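Local coordinates for protein flavoenzyme PA4991 (Pseudomonas aeruginosa PAO1, PDB 5EZ7) that binds one FAD per monomer and probably acts as a FAD-dependent oxidoreductase of the DAO family, with a physiological substrate that is still unknown, at residues V126-G131 against K144-R149; E179-G184 against G194-A199. One frame throughout, in Å; residues are numbered along the deposited sequence.

Following the chain from its N terminus, interaction 1 comes first: residues 126-131 meet 144-149, closing a loop of 12 residues with neither helix nor strand, and so add an outermost strand to the large mixed sheet. The chain then runs on through helix 157-168 and strand 172-174 to interaction 2, where 179-184 meets 194-199 across the strand 186-192 that joins them, within a small sheet that also takes in strand 6-7 near the N terminus. The two loops follow in series, neither nested nor crossing. The centres of interaction 1 and interaction 2 are about 56 Å apart, on opposite sides of the chain's centre. The nearest atoms of interaction 1 and interaction 2 are about 42 Å apart.

Interaction 1. Residues V126-G131 against K144-R149; sequences VEQAKG and KGKAYR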
# COMPACT_ATOMS: atom_id res chain seq x y z
N VAL A 126 8.94 -0.42 23.51
CA VAL A 126 7.84 -1.39 23.51
C VAL A 126 7.30 -1.72 24.92
O VAL A 126 7.93 -1.40 25.93
CB VAL A 126 8.22 -2.71 22.77
CG1 VAL A 126 9.04 -2.38 21.53
CG2 VAL A 126 8.95 -3.70 23.68
N GLU A 127 6.15 -2.38 24.97
CA GLU A 127 5.45 -2.70 26.21
C GLU A 127 5.19 -4.18 26.26
O GLU A 127 4.66 -4.72 25.31
CB GLU A 127 4.09 -1.99 26.24
CG GLU A 127 3.94 -0.84 27.22
CD GLU A 127 2.52 -0.74 27.78
OE1 GLU A 127 1.56 -0.88 26.98
OE2 GLU A 127 2.37 -0.55 29.01
N GLN A 128 5.51 -4.84 27.37
CA GLN A 128 5.08 -6.22 27.52
C GLN A 128 3.60 -6.27 27.94
O GLN A 128 3.23 -5.74 28.99
CB GLN A 128 5.94 -6.98 28.50
CG GLN A 128 5.94 -8.48 28.21
CD GLN A 128 5.95 -9.35 29.45
OE1 GLN A 128 5.86 -8.86 30.57
NE2 GLN A 128 6.06 -10.64 29.24
N ALA A 129 2.76 -6.90 27.11
CA ALA A 129 1.33 -6.88 27.30
C ALA A 129 0.92 -8.03 28.18
O ALA A 129 1.45 -9.13 28.04
CB ALA A 129 0.62 -6.95 25.96
N LYS A 130 0.01 -7.77 29.11
CA LYS A 130 -0.48 -8.80 30.03
C LYS A 130 -1.95 -8.66 30.34
O LYS A 130 -2.52 -7.57 30.22
CB LYS A 130 0.30 -8.73 31.34
CG LYS A 130 1.45 -9.71 31.42
CD LYS A 130 2.66 -9.03 32.03
CE LYS A 130 3.69 -10.05 32.47
NZ LYS A 130 4.90 -9.34 32.97
N GLY A 131 -2.54 -9.77 30.77
CA GLY A 131 -3.94 -9.84 31.16
C GLY A 131 -4.81 -9.39 30.00
O GLY A 131 -4.69 -9.91 28.88
N LYS A 144 1.03 -19.41 26.38
CA LYS A 144 2.32 -19.43 27.04
C LYS A 144 3.20 -18.55 26.18
O LYS A 144 2.86 -18.27 25.03
CB LYS A 144 2.86 -20.87 27.10
CG LYS A 144 1.85 -21.87 27.69
CD LYS A 144 2.28 -23.33 27.60
CE LYS A 144 3.30 -23.73 28.65
NZ LYS A 144 2.94 -23.29 30.03
N GLY A 145 4.31 -18.09 26.73
CA GLY A 145 5.13 -17.12 26.02
C GLY A 145 4.60 -15.72 26.26
O GLY A 145 3.77 -15.50 27.15
N LYS A 146 5.08 -14.78 25.45
CA LYS A 146 4.91 -13.37 25.76
C LYS A 146 4.71 -12.51 24.55
O LYS A 146 5.28 -12.76 23.48
CB LYS A 146 6.09 -12.86 26.57
CG LYS A 146 7.39 -13.66 26.48
CD LYS A 146 8.38 -13.19 27.53
CE LYS A 146 7.91 -13.54 28.93
NZ LYS A 146 9.02 -13.46 29.91
N ALA A 147 3.91 -11.47 24.73
CA ALA A 147 3.58 -10.56 23.66
C ALA A 147 4.00 -9.15 24.03
O ALA A 147 3.91 -8.77 25.21
CB ALA A 147 2.09 -10.62 23.35
N TYR A 148 4.45 -8.41 23.01
CA TYR A 148 4.97 -7.05 23.15
C TYR A 148 4.21 -6.10 22.22
O TYR A 148 4.15 -6.32 21.02
CB TYR A 148 6.47 -7.03 22.83
CG TYR A 148 7.34 -7.96 23.65
CD1 TYR A 148 7.36 -9.32 23.40
CD2 TYR A 148 8.18 -7.46 24.65
CE1 TYR A 148 8.17 -10.18 24.13
CE2 TYR A 148 8.99 -8.31 25.41
CZ TYR A 148 8.99 -9.68 25.14
OH TYR A 148 9.79 -10.55 25.88
N ARG A 149 3.61 -5.07 22.80
CA ARG A 149 2.86 -4.02 22.08
C ARG A 149 3.81 -3.00 21.38
O ARG A 149 4.71 -2.45 22.02
CB ARG A 149 1.93 -3.29 23.08
CG ARG A 149 1.11 -2.15 22.49
CD ARG A 149 0.23 -1.38 23.47
NE ARG A 149 -0.91 -0.82 22.72
CZ ARG A 149 -1.53 0.35 22.92
NH1 ARG A 149 -1.18 1.17 23.91
NH2 ARG A 149 -2.54 0.71 22.10
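Glu127 and Arg149 pair through their backbones: Arg149 N gives a short bond of 2.7 Å to Glu127 O, and Glu127 N returns a longer one of 3.3 Å to Arg149 O. Further along, Ala129 N reaches Ala147 O at 2.9 Å. Between these bonds Gln128 and Tyr148 form a non-hydrogen-bonded pair with CA atoms 4.4 Å apart. Gln128 CG, anti to the backbone N (chi1 -154°), sits 4.1 Å above one face of the Tyr148 ring, offset toward the rim, while Val126 CG2 approaches ring atom CD2 obliquely. Gln128 NE2 packs against Lys146 CE at 3.5 Å, and Gln128 OE1 accepts a bond from Lys130 NZ. The pairing is an antiparallel strand pair at the margin of a mixed sheet: 127-129 is its outermost strand within the chain, and 146-149 bonds onward to strand 102-105 through Lys146 and Tyr148. On the face away from Gln128 and Tyr148, the Glu127 and Arg149 side chains run side by side, but Glu127 OE1 stays 4.6 Å from Arg149 NH1, beyond a salt bridge. Ala129 and Arg149 both touch Tyr102 of strand 102-105; Ala147 rests on Leu134.

Interaction 2. Residues E179-G184 against G194-A199; sequences EPLREG and GREIRA
Leu181 CD2 lies against the backbone of Ile197, 3.8 Å from Ile197 O, and against Glu196 CB at 4.1 Å. Leu181 CG is anti to the backbone N (chi1 -174°). The same methyl, CD2, lies over one face of the Arg198 guanidinium, 4.1 Å from NH1. Backbone pairing between the two strands is indirect: strand 186-192 runs between them in a small mixed sheet, antiparallel to each, with Leu181 bonded to Ala188 and Gly189 and Ile197 bonded to Leu190. Strands 179-183 and 195-198 are thus the outer pair of a beta meander, their axes 8.3 Å apart at the closest and twisted by 55°. The charged part is a network of three side chains. Glu183 OE2 meets the guanidinium edge, its carboxylate turned only 16° from that plane, in a salt bridge whose hydrogen bond, Arg198 NH2 to Glu183 OE2, is long and weak at 3.4 Å. A second salt bridge, within 195-198, has a weak, bent hydrogen bond of 3.0 Å from Arg198 NH1 to Glu196 OE1. With two acidic partners around its edge, the guanidinium is probably restrained in rotation. Strand 6-7 flanks 195-198 through the Glu196-Leu6 backbone bond, while Ile197 also touches Leu11 on strand 10-13 of another sheet.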
# COMPACT_ATOMS: atom_id res chain seq x y z
N GLU A 179 -0.19 7.30 -24.10
CA GLU A 179 0.95 7.58 -24.98
C GLU A 179 1.70 8.82 -24.51
O GLU A 179 1.13 9.68 -23.85
CB GLU A 179 0.49 7.81 -26.43
CG GLU A 179 -0.13 6.60 -27.12
CD GLU A 179 -1.65 6.69 -27.20
OE1 GLU A 179 -2.15 7.38 -28.12
OE2 GLU A 179 -2.34 6.08 -26.33
N PRO A 180 2.99 8.93 -24.87
CA PRO A 180 3.70 10.16 -24.53
C PRO A 180 3.29 11.36 -25.40
O PRO A 180 2.92 11.21 -26.54
CB PRO A 180 5.17 9.81 -24.77
CG PRO A 180 5.17 8.63 -25.70
CD PRO A 180 3.81 8.00 -25.66
N LEU A 181 3.32 12.53 -24.81
CA LEU A 181 3.04 13.76 -25.50
C LEU A 181 4.37 14.48 -25.46
O LEU A 181 4.82 14.87 -24.38
CB LEU A 181 1.97 14.48 -24.72
CG LEU A 181 1.35 15.73 -25.24
CD1 LEU A 181 0.69 15.42 -26.58
CD2 LEU A 181 0.34 16.21 -24.20
N ARG A 182 5.03 14.57 -26.60
CA ARG A 182 6.37 15.15 -26.72
C ARG A 182 6.36 16.59 -27.21
O ARG A 182 5.43 17.03 -27.85
CB ARG A 182 7.19 14.35 -27.72
CG ARG A 182 7.38 12.89 -27.38
CD ARG A 182 8.45 12.69 -26.33
NE ARG A 182 8.63 11.26 -26.07
CZ ARG A 182 9.23 10.74 -25.00
NH1 ARG A 182 9.74 11.52 -24.04
NH2 ARG A 182 9.32 9.42 -24.88
N GLU A 183 7.44 17.31 -26.90
CA GLU A 183 7.81 18.57 -27.57
C GLU A 183 9.28 18.48 -27.93
O GLU A 183 10.15 18.87 -27.15
CB GLU A 183 7.56 19.77 -26.67
CG GLU A 183 6.14 20.31 -26.79
CD GLU A 183 5.77 21.26 -25.66
OE1 GLU A 183 6.68 21.87 -25.05
OE2 GLU A 183 4.54 21.39 -25.38
N GLY A 184 9.55 17.96 -29.13
CA GLY A 184 10.88 17.53 -29.49
C GLY A 184 11.20 16.32 -28.63
O GLY A 184 10.48 15.31 -28.67
N GLY A 194 -6.67 9.14 -26.08
CA GLY A 194 -6.76 10.20 -27.09
C GLY A 194 -6.94 11.62 -26.56
O GLY A 194 -7.17 12.52 -27.34
N ARG A 195 -6.83 11.80 -25.24
CA ARG A 195 -6.96 13.12 -24.59
C ARG A 195 -5.60 13.68 -24.20
O ARG A 195 -4.85 13.07 -23.46
CB ARG A 195 -7.81 13.01 -23.33
CG ARG A 195 -8.11 14.38 -22.76
CD ARG A 195 -8.61 14.30 -21.35
NE ARG A 195 -9.85 13.54 -21.23
CZ ARG A 195 -11.09 14.02 -21.20
NH1 ARG A 195 -11.37 15.32 -21.32
NH2 ARG A 195 -12.09 13.17 -21.08
N GLU A 196 -5.32 14.89 -24.65
CA GLU A 196 -4.00 15.47 -24.43
C GLU A 196 -4.05 16.20 -23.10
O GLU A 196 -5.00 16.90 -22.81
CB GLU A 196 -3.53 16.26 -25.66
CG GLU A 196 -3.72 17.75 -25.69
CD GLU A 196 -3.51 18.33 -27.10
OE1 GLU A 196 -2.38 18.21 -27.63
OE2 GLU A 196 -4.50 18.86 -27.70
N ILE A 197 -3.07 15.90 -22.24
CA ILE A 197 -2.99 16.43 -20.89
C ILE A 197 -1.59 16.98 -20.65
O ILE A 197 -0.67 16.22 -20.50
CB ILE A 197 -3.23 15.33 -19.84
CG1 ILE A 197 -4.60 14.65 -20.09
CG2 ILE A 197 -3.10 15.90 -18.41
CD1 ILE A 197 -4.97 13.60 -19.06
N ARG A 198 -1.47 18.28 -20.56
CA ARG A 198 -0.17 18.91 -20.43
C ARG A 198 0.18 19.10 -18.97
O ARG A 198 -0.70 19.40 -18.17
CB ARG A 198 -0.17 20.27 -21.17
CG ARG A 198 -0.33 20.10 -22.68
CD ARG A 198 -0.18 21.39 -23.50
NE ARG A 198 0.81 21.15 -24.57
CZ ARG A 198 0.60 20.38 -25.65
NH1 ARG A 198 -0.58 19.79 -25.86
NH2 ARG A 198 1.58 20.20 -26.53
N ALA A 199 1.45 18.90 -18.61
CA ALA A 199 1.84 19.01 -17.18
C ALA A 199 3.31 19.28 -17.00
O ALA A 199 4.07 18.90 -17.85
CB ALA A 199 1.51 17.74 -16.44